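Local coordinates for FYVE, RhoGEF and PH domain-containing protein 5 (Homo sapiens, PDB 3MPX) that activates the small GTPase CDC42 by guanine-nucleotide exchange and mediates its activation in response to VEGF, at residues H49-R54 with A145-E150. Residues are numbered along the deposited sequence; the frame is centred on the assembly and turned at random.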
loop_
_atom_site.group_PDB
_atom_site.type_symbol
_atom_site.label_atom_id
_atom_site.label_comp_id
_atom_site.label_asym_id
_atom_site.label_seq_id
_atom_site.Cartn_x
_atom_site.Cartn_y
_atom_site.Cartn_z
ATOM N N HIS A 49 -12.209 17.234 1.626
ATOM C CA HIS A 49 -11.689 18.477 2.170
ATOM C C HIS A 49 -12.746 19.602 2.051
ATOM O O HIS A 49 -13.144 20.161 3.081
ATOM C CB HIS A 49 -10.352 18.831 1.499
ATOM C CG HIS A 49 -9.905 20.245 1.700
ATOM N ND1 HIS A 49 -8.903 20.561 2.590
ATOM C CD2 HIS A 49 -10.320 21.379 1.085
ATOM C CE1 HIS A 49 -8.756 21.872 2.518
ATOM N NE2 HIS A 49 -9.605 22.410 1.639
ATOM N N GLY A 50 -13.218 19.880 0.828
ATOM C CA GLY A 50 -14.215 20.909 0.557
ATOM C C GLY A 50 -15.463 20.820 1.422
ATOM O O GLY A 50 -15.845 21.807 2.058
ATOM N N ALA A 51 -16.085 19.619 1.492
ATOM C CA ALA A 51 -17.300 19.382 2.278
ATOM C C ALA A 51 -17.068 19.522 3.788
ATOM O O ALA A 51 -17.952 20.005 4.501
ATOM C CB ALA A 51 -17.877 18.016 1.955
ATOM N N VAL A 52 -15.880 19.115 4.268
ATOM C CA VAL A 52 -15.529 19.215 5.684
ATOM C C VAL A 52 -15.191 20.681 6.025
ATOM O O VAL A 52 -15.655 21.176 7.055
ATOM C CB VAL A 52 -14.440 18.207 6.103
ATOM C CG1 VAL A 52 -14.203 18.250 7.603
ATOM C CG2 VAL A 52 -14.826 16.790 5.675
HETATM N N MSE A 53 -14.464 21.395 5.128
HETATM C CA MSE A 53 -14.161 22.820 5.324
HETATM C C MSE A 53 -15.481 23.608 5.433
HETATM O O MSE A 53 -15.662 24.353 6.401
HETATM C CB MSE A 53 -13.256 23.381 4.218
HETATM C CG MSE A 53 -11.812 22.869 4.285
HETATM SE SE MSE A 53 -10.926 22.973 6.055
HETATM C CE MSE A 53 -10.361 24.860 5.963
ATOM N N ARG A 54 -16.438 23.343 4.504
ATOM C CA ARG A 54 -17.777 23.943 4.485
ATOM C C ARG A 54 -18.489 23.692 5.818
ATOM O O ARG A 54 -18.983 24.647 6.423
ATOM C CB ARG A 54 -18.627 23.410 3.309
ATOM C CG ARG A 54 -18.397 24.125 1.991
ATOM C CD ARG A 54 -19.311 23.596 0.900
ATOM N NE ARG A 54 -18.681 22.522 0.128
ATOM C CZ ARG A 54 -19.264 21.364 -0.173
ATOM N NH1 ARG A 54 -18.610 20.452 -0.884
ATOM N NH2 ARG A 54 -20.504 21.104 0.237
ATOM N N ALA A 145 -21.093 15.082 10.663
ATOM C CA ALA A 145 -21.577 13.770 10.263
ATOM C C ALA A 145 -22.143 13.828 8.845
ATOM O O ALA A 145 -21.761 13.009 8.025
ATOM C CB ALA A 145 -22.608 13.256 11.241
ATOM N N ALA A 146 -22.933 14.864 8.530
ATOM C CA ALA A 146 -23.529 15.115 7.216
ATOM C C ALA A 146 -22.451 15.261 6.157
ATOM O O ALA A 146 -22.664 14.804 5.038
ATOM C CB ALA A 146 -24.391 16.373 7.254
ATOM N N ALA A 147 -21.297 15.890 6.499
ATOM C CA ALA A 147 -20.198 16.092 5.553
ATOM C C ALA A 147 -19.479 14.782 5.274
ATOM O O ALA A 147 -19.276 14.445 4.106
ATOM C CB ALA A 147 -19.221 17.138 6.071
ATOM N N VAL A 148 -19.141 14.027 6.339
ATOM C CA VAL A 148 -18.438 12.752 6.217
ATOM C C VAL A 148 -19.297 11.687 5.504
ATOM O O VAL A 148 -18.767 11.037 4.598
ATOM C CB VAL A 148 -17.844 12.275 7.548
ATOM C CG1 VAL A 148 -17.276 10.867 7.426
ATOM C CG2 VAL A 148 -16.746 13.235 7.981
ATOM N N ARG A 149 -20.608 11.555 5.850
ATOM C CA ARG A 149 -21.548 10.631 5.176
ATOM C C ARG A 149 -21.472 10.883 3.669
ATOM O O ARG A 149 -21.024 9.994 2.943
ATOM C CB ARG A 149 -23.005 10.851 5.638
ATOM C CG ARG A 149 -23.357 10.263 7.001
ATOM C CD ARG A 149 -24.856 10.113 7.218
ATOM N NE ARG A 149 -25.619 11.342 6.984
ATOM C CZ ARG A 149 -25.812 12.307 7.882
ATOM N NH1 ARG A 149 -25.266 12.221 9.092
ATOM N NH2 ARG A 149 -26.543 13.374 7.572
ATOM N N GLU A 150 -21.816 12.133 3.226
ATOM C CA GLU A 150 -21.779 12.621 1.834
ATOM C C GLU A 150 -20.497 12.212 1.078
ATOM O O GLU A 150 -20.537 12.012 -0.137
ATOM C CB GLU A 150 -21.935 14.151 1.786
#
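Ala147 points its methyl toward the helix formed by residues 21-59, and Ala51 and Val52 receive it. Ala147 CB rests against the backbone, 3.5 Å from the carbonyl O of Ala51, a van der Waals touch that involves no hydrogen bond. The CB atoms of Ala51 and Ala147 are 4.4 Å apart, and two such short side chains let the backbones come close: their CA atoms are separated by just 5.5 Å.

From its backbone outward, Val52 first sends CB past the partner helix rather than straight at it, and Val52 CB lies 4.9 Å from Ala147 CB. At the fork, CG1 stands anti to the backbone N (chi1 -174°), which leaves CG2 as the branch that reaches across. Val52 CG2 comes within 4.4 Å of Ala147 CB, with Val148 CG2 a little farther off at 4.7 Å; Val52 CG1 stays 5.4 Å from Ala147 CB. Val52 also packs on Leu76 of helix 66-98, while Val148 packs on Leu134 and Cys138 of helix 117-138, so the interface continues into hydrophobic contacts with both neighbouring helices.

The join is small, burying 135 Å² summed over both sides; its side-chain contacts are apolar and no hydrogen bond crosses it. It sets the short helix 142-152 against the long helix 21-59, a close alanine-to-alanine helix contact within the elongated all-helical bundle of the DH (RhoGEF) domain.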